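Local coordinates for development-specific protein S (Myxococcus xanthus, PDB 1NPS) that assembles on the surface of myxospores in the presence of calcium ions during fruiting body formation, its N-terminal domain binding two of these ions, at residues 2-7 with 13-18; 7-12 with 73-78. All coordinates share one frame; numbering follows the deposited sequence.

The chain is the N-terminal domain of protein S, built from two crystallin Greek key motifs. Interaction 1 pairs strands 3-6 and 15-18, a hairpin in the sheet that also holds strand 40-42. Interaction 2 sets the loop inside this hairpin, 7-12, against residues 73-78 of the second motif, just before strand 80-85 of the other sheet. Their centres lie about 10 Å apart. In chain order the segments run 2-7, 7-12, 13-18 and then 73-78. Tyr7 belongs to both contacts, and its carbonyl oxygen binds one of the two calcium ions. The contacts also pack directly, Phe6 CD2 lying 3.6 Å from Phe11 C. One short region ties the hairpin to a calcium site shared by both motifs.

Interaction 1 (2-7 with 13-18); sequences NITVFY and GKQVDL. With CA (calcium ion), chain B.
Gly13 O lies at the edge of the Phe6 ring, 3.9 Å from CD2. At Lys14 the backbone O accepts the N-H of Tyr7 at 2.9 Å. Its side chain leaves with CG opposite the backbone N (chi1 -178°) and runs beside the tyrosine. CD sits over one ring face, 3.7 Å from the Tyr7 centroid, a CH-pi contact. The phenol OH is hydrogen-bonded to Glu34 N. Replacing Tyr7 with an alanine would probably leave the Lys14 chain without its flat support and Glu34 N without this partner. Gln15 lies alongside Phe6. Gln15 CB touches Phe6 CE2 at 3.5 Å, and Gln15 OE1 meets the ring edge, amide and ring planes 65° apart. Val16 pairs with Val5 through two backbone bonds, Val5 N to Val16 O (3.1 Å) and Val16 N to Val5 O (3.2 Å). On the same face as Gln15, Asp17 OD1 accepts a hydrogen bond from Thr4 OG1 at 2.7 Å, nearly in line with its own C-O bond. Leu18 closes the ladder with two backbone bonds to Ile3. Leu18 CB packs on Ile3 CG1 at 3.8 Å, on the face that meets Ile81 and Val83 of the other sheet. This is an antiparallel beta hairpin of the first beta/gamma-crystallin Greek key, with Tyr7 O, where the chain turns a corner, binding calcium.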
loop_
_atom_site.group_PDB
_atom_site.type_symbol
_atom_site.label_atom_id
_atom_site.label_comp_id
_atom_site.label_asym_id
_atom_site.label_seq_id
_atom_site.Cartn_x
_atom_site.Cartn_y
_atom_site.Cartn_z
ATOM N N ASN A 2 5.627 8.621 5.512
ATOM C CA ASN A 2 4.507 7.948 4.857
ATOM C C ASN A 2 4.878 7.317 3.540
ATOM O O ASN A 2 5.895 7.653 2.945
ATOM C CB ASN A 2 3.362 8.923 4.560
ATOM C CG ASN A 2 3.282 10.052 5.547
ATOM O OD1 ASN A 2 3.218 9.835 6.757
ATOM N ND2 ASN A 2 3.308 11.279 5.036
ATOM N N ILE A 3 4.067 6.344 3.141
ATOM C CA ILE A 3 4.218 5.693 1.856
ATOM C C ILE A 3 3.135 6.385 1.009
ATOM O O ILE A 3 2.166 6.921 1.559
ATOM C CB ILE A 3 3.903 4.163 1.923
ATOM C CG1 ILE A 3 2.447 3.935 2.353
ATOM C CG2 ILE A 3 4.881 3.439 2.866
ATOM C CD1 ILE A 3 1.843 2.653 1.811
ATOM N N THR A 4 3.294 6.397 -0.308
ATOM C CA THR A 4 2.281 6.999 -1.167
ATOM C C THR A 4 1.844 5.911 -2.155
ATOM O O THR A 4 2.683 5.260 -2.780
ATOM C CB THR A 4 2.813 8.250 -1.913
ATOM O OG1 THR A 4 3.523 9.093 -0.992
ATOM C CG2 THR A 4 1.663 9.047 -2.479
ATOM N N VAL A 5 0.548 5.617 -2.168
ATOM C CA VAL A 5 -0.012 4.606 -3.055
ATOM C C VAL A 5 -0.650 5.245 -4.280
ATOM O O VAL A 5 -1.370 6.243 -4.163
ATOM C CB VAL A 5 -1.042 3.721 -2.308
ATOM C CG1 VAL A 5 -0.354 2.984 -1.152
ATOM C CG2 VAL A 5 -2.202 4.565 -1.789
ATOM N N PHE A 6 -0.436 4.632 -5.441
ATOM C CA PHE A 6 -0.953 5.159 -6.707
ATOM C C PHE A 6 -1.946 4.220 -7.384
ATOM O O PHE A 6 -1.852 2.991 -7.244
ATOM C CB PHE A 6 0.208 5.452 -7.669
ATOM C CG PHE A 6 1.133 6.534 -7.191
ATOM C CD1 PHE A 6 2.176 6.239 -6.316
ATOM C CD2 PHE A 6 0.945 7.857 -7.594
ATOM C CE1 PHE A 6 3.021 7.242 -5.846
ATOM C CE2 PHE A 6 1.777 8.858 -7.135
ATOM C CZ PHE A 6 2.819 8.551 -6.254
ATOM N N TYR A 7 -2.920 4.796 -8.090
ATOM C CA TYR A 7 -3.916 3.981 -8.791
ATOM C C TYR A 7 -3.379 3.252 -10.018
ATOM O O TYR A 7 -3.863 2.162 -10.349
ATOM C CB TYR A 7 -5.146 4.812 -9.153
ATOM C CG TYR A 7 -6.217 4.785 -8.080
ATOM C CD1 TYR A 7 -5.875 4.770 -6.719
ATOM C CD2 TYR A 7 -7.569 4.749 -8.424
ATOM C CE1 TYR A 7 -6.854 4.714 -5.730
ATOM C CE2 TYR A 7 -8.558 4.692 -7.444
ATOM C CZ TYR A 7 -8.194 4.674 -6.099
ATOM O OH TYR A 7 -9.174 4.601 -5.129
ATOM N N GLY A 13 -1.530 8.548 -11.881
ATOM C CA GLY A 13 -2.892 8.544 -11.379
ATOM C C GLY A 13 -3.110 8.993 -9.947
ATOM O O GLY A 13 -2.212 9.508 -9.294
ATOM N N LYS A 14 -4.336 8.792 -9.475
ATOM C CA LYS A 14 -4.768 9.140 -8.121
ATOM C C LYS A 14 -3.774 8.633 -7.082
ATOM O O LYS A 14 -3.357 7.479 -7.129
ATOM C CB LYS A 14 -6.149 8.533 -7.869
ATOM C CG LYS A 14 -6.755 8.838 -6.523
ATOM C CD LYS A 14 -8.162 8.266 -6.450
ATOM C CE LYS A 14 -9.009 8.745 -7.634
ATOM N NZ LYS A 14 -10.387 8.149 -7.691
ATOM N N GLN A 15 -3.432 9.497 -6.131
ATOM C CA GLN A 15 -2.471 9.162 -5.090
ATOM C C GLN A 15 -2.925 9.580 -3.693
ATOM O O GLN A 15 -3.658 10.561 -3.547
ATOM C CB GLN A 15 -1.123 9.799 -5.422
ATOM C CG GLN A 15 -1.147 11.298 -5.587
ATOM C CD GLN A 15 0.202 11.834 -5.996
ATOM O OE1 GLN A 15 0.473 12.043 -7.181
ATOM N NE2 GLN A 15 1.065 12.057 -5.018
ATOM N N VAL A 16 -2.506 8.815 -2.680
ATOM C CA VAL A 16 -2.871 9.058 -1.276
ATOM C C VAL A 16 -1.731 8.636 -0.343
ATOM O O VAL A 16 -1.188 7.536 -0.483
ATOM C CB VAL A 16 -4.145 8.219 -0.856
ATOM C CG1 VAL A 16 -4.399 8.326 0.635
ATOM C CG2 VAL A 16 -5.388 8.661 -1.626
ATOM N N ASP A 17 -1.412 9.474 0.637
ATOM C CA ASP A 17 -0.357 9.172 1.608
ATOM C C ASP A 17 -0.889 8.368 2.793
ATOM O O ASP A 17 -2.005 8.590 3.236
ATOM C CB ASP A 17 0.261 10.461 2.163
ATOM C CG ASP A 17 1.087 11.203 1.146
ATOM O OD1 ASP A 17 1.579 10.566 0.198
ATOM O OD2 ASP A 17 1.255 12.429 1.309
ATOM N N LEU A 18 -0.095 7.418 3.283
ATOM C CA LEU A 18 -0.490 6.616 4.442
ATOM C C LEU A 18 0.596 6.609 5.505
ATOM O O LEU A 18 1.677 6.061 5.278
ATOM C CB LEU A 18 -0.758 5.162 4.050
ATOM C CG LEU A 18 -1.939 4.885 3.127
ATOM C CD1 LEU A 18 -1.978 3.402 2.792
ATOM C CD2 LEU A 18 -3.220 5.344 3.822
HETATM CA CA CA B . -4.482 0.214 -10.202
HETATM O O HOH W 1 -5.819 0.647 -10.930
#

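Interaction 2 (7-12 with 73-78); sequences YNEDFQ and PLNNNV. With CA (calcium ion), chain B.
Tyr7 and Asn76 meet through a calcium ion rather than directly. Neither forms a hydrogen bond with the other segment. The Asn76 side chain carries the link. Its CB starts from a backbone with left-handed helical angles, in the type II turn from Leu74 to Asn77. CG stands opposite the carbonyl carbon (chi1 -72°) and beside the backbone N, 3.2 Å from the calcium. At the tip, OD1 binds the calcium at 2.1 Å. The amide ND2 stays 3.6 Å from the ion and is not a ligand. Tyr7 O binds the ion at 2.0 Å. The angle Tyr7 O-calcium-Asn76 OD1 is about 172°, so the two ligands stand almost opposite each other, 4.2 Å apart. Thr37 O and Ser39 OG also bind the metal. The ion would offset the negative ends of these oxygens. Glu9 approaches Asn75 more loosely, with Glu9 OE2 4.3 Å from Asn75 OD1. That asparagine oxygen has a weak hydrogen bond from Ser39 OG. Within 73-78, Asn77 ND2 makes a weak bond to Pro73 O. The sequence from Asn75 onward fits the N/D-N/D-X-X-S/T-S calcium signature of beta/gamma-crystallins, and Asn77 is a ligand residue of the second site. The contact lies at the surface. Segment 7-12 is the loop between strands 3-6 and 15-18 of one sheet, while 73-78 begins at the end of a short 3-10 segment and leads into strand 80-85 of the other.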
loop_
_atom_site.group_PDB
_atom_site.type_symbol
_atom_site.label_atom_id
_atom_site.label_comp_id
_atom_site.label_asym_id
_atom_site.label_seq_id
_atom_site.Cartn_x
_atom_site.Cartn_y
_atom_site.Cartn_z
ATOM N N TYR A 7 -2.920 4.796 -8.090
ATOM C CA TYR A 7 -3.916 3.981 -8.791
ATOM C C TYR A 7 -3.379 3.252 -10.018
ATOM O O TYR A 7 -3.863 2.162 -10.349
ATOM C CB TYR A 7 -5.146 4.812 -9.153
ATOM C CG TYR A 7 -6.217 4.785 -8.080
ATOM C CD1 TYR A 7 -5.875 4.770 -6.719
ATOM C CD2 TYR A 7 -7.569 4.749 -8.424
ATOM C CE1 TYR A 7 -6.854 4.714 -5.730
ATOM C CE2 TYR A 7 -8.558 4.692 -7.444
ATOM C CZ TYR A 7 -8.194 4.674 -6.099
ATOM O OH TYR A 7 -9.174 4.601 -5.129
ATOM N N ASN A 8 -2.365 3.827 -10.662
ATOM C CA ASN A 8 -1.739 3.229 -11.842
ATOM C C ASN A 8 -0.250 2.983 -11.613
ATOM O O ASN A 8 0.345 3.525 -10.672
ATOM C CB ASN A 8 -1.924 4.113 -13.080
ATOM C CG ASN A 8 -3.387 4.316 -13.448
ATOM O OD1 ASN A 8 -3.819 5.438 -13.705
ATOM N ND2 ASN A 8 -4.159 3.232 -13.462
ATOM N N GLU A 9 0.333 2.124 -12.443
ATOM C CA GLU A 9 1.756 1.794 -12.357
ATOM C C GLU A 9 2.674 2.991 -12.655
ATOM O O GLU A 9 2.234 4.013 -13.174
ATOM C CB GLU A 9 2.086 0.620 -13.297
ATOM C CG GLU A 9 1.440 -0.703 -12.871
ATOM C CD GLU A 9 1.890 -1.910 -13.683
ATOM O OE1 GLU A 9 2.315 -1.754 -14.845
ATOM O OE2 GLU A 9 1.809 -3.035 -13.152
ATOM N N ASP A 10 3.952 2.851 -12.302
ATOM C CA ASP A 10 4.960 3.891 -12.525
ATOM C C ASP A 10 4.604 5.215 -11.867
ATOM O O ASP A 10 4.861 6.271 -12.414
ATOM C CB ASP A 10 5.193 4.103 -14.029
ATOM C CG ASP A 10 5.623 2.826 -14.741
ATOM O OD1 ASP A 10 6.362 2.017 -14.137
ATOM O OD2 ASP A 10 5.222 2.631 -15.905
ATOM N N PHE A 11 3.979 5.136 -10.699
ATOM C CA PHE A 11 3.580 6.310 -9.926
ATOM C C PHE A 11 2.694 7.318 -10.689
ATOM O O PHE A 11 2.943 8.521 -10.660
ATOM C CB PHE A 11 4.836 7.003 -9.357
ATOM C CG PHE A 11 5.896 6.035 -8.858
ATOM C CD1 PHE A 11 5.566 4.987 -7.997
ATOM C CD2 PHE A 11 7.217 6.146 -9.290
ATOM C CE1 PHE A 11 6.535 4.072 -7.584
ATOM C CE2 PHE A 11 8.187 5.226 -8.873
ATOM C CZ PHE A 11 7.839 4.193 -8.025
ATOM N N GLN A 12 1.644 6.828 -11.340
ATOM C CA GLN A 12 0.739 7.712 -12.079
ATOM C C GLN A 12 -0.654 7.637 -11.480
ATOM O O GLN A 12 -0.938 6.753 -10.694
ATOM C CB GLN A 12 0.659 7.300 -13.550
ATOM C CG GLN A 12 1.955 7.418 -14.321
ATOM C CD GLN A 12 2.087 8.751 -15.013
ATOM O OE1 GLN A 12 1.256 9.113 -15.844
ATOM N NE2 GLN A 12 3.139 9.485 -14.693
ATOM N N PRO A 73 1.598 -9.718 -9.190
ATOM C CA PRO A 73 0.331 -10.391 -8.856
ATOM C C PRO A 73 -0.628 -9.645 -7.914
ATOM O O PRO A 73 -1.824 -9.913 -7.916
ATOM C CB PRO A 73 0.797 -11.740 -8.293
ATOM C CG PRO A 73 2.125 -11.394 -7.658
ATOM C CD PRO A 73 2.754 -10.483 -8.687
ATOM N N LEU A 74 -0.109 -8.739 -7.090
ATOM C CA LEU A 74 -0.973 -7.986 -6.193
ATOM C C LEU A 74 -1.508 -6.693 -6.820
ATOM O O LEU A 74 -2.192 -5.909 -6.161
ATOM C CB LEU A 74 -0.289 -7.721 -4.847
ATOM C CG LEU A 74 -0.574 -8.803 -3.786
ATOM C CD1 LEU A 74 0.360 -9.999 -3.964
ATOM C CD2 LEU A 74 -0.428 -8.226 -2.386
ATOM N N ASN A 75 -1.187 -6.462 -8.090
ATOM C CA ASN A 75 -1.670 -5.275 -8.766
ATOM C C ASN A 75 -3.193 -5.311 -8.743
ATOM O O ASN A 75 -3.791 -6.340 -9.073
ATOM C CB ASN A 75 -1.178 -5.242 -10.215
ATOM C CG ASN A 75 -1.845 -4.150 -11.029
ATOM O OD1 ASN A 75 -1.702 -2.970 -10.738
ATOM N ND2 ASN A 75 -2.620 -4.546 -12.027
ATOM N N ASN A 76 -3.819 -4.196 -8.360
ATOM C CA ASN A 76 -5.281 -4.114 -8.298
ATOM C C ASN A 76 -5.855 -5.302 -7.513
ATOM O O ASN A 76 -6.881 -5.882 -7.883
ATOM C CB ASN A 76 -5.892 -4.063 -9.710
ATOM C CG ASN A 76 -5.660 -2.716 -10.423
ATOM O OD1 ASN A 76 -5.250 -1.714 -9.813
ATOM N ND2 ASN A 76 -5.971 -2.680 -11.707
ATOM N N ASN A 77 -5.198 -5.640 -6.411
ATOM C CA ASN A 77 -5.604 -6.760 -5.577
ATOM C C ASN A 77 -5.266 -6.553 -4.118
ATOM O O ASN A 77 -5.067 -7.527 -3.404
ATOM C CB ASN A 77 -4.924 -8.057 -6.042
ATOM C CG ASN A 77 -5.774 -8.859 -7.013
ATOM O OD1 ASN A 77 -6.987 -8.984 -6.844
ATOM N ND2 ASN A 77 -5.131 -9.427 -8.031
ATOM N N VAL A 78 -5.106 -5.312 -3.679
ATOM C CA VAL A 78 -4.784 -5.052 -2.272
ATOM C C VAL A 78 -6.045 -4.650 -1.502
ATOM O O VAL A 78 -6.766 -3.739 -1.912
ATOM C CB VAL A 78 -3.660 -3.983 -2.123
ATOM C CG1 VAL A 78 -3.375 -3.694 -0.661
ATOM C CG2 VAL A 78 -2.372 -4.471 -2.797
HETATM CA CA CA B . -4.482 0.214 -10.202
HETATM O O HOH W 1 -5.819 0.647 -10.930
#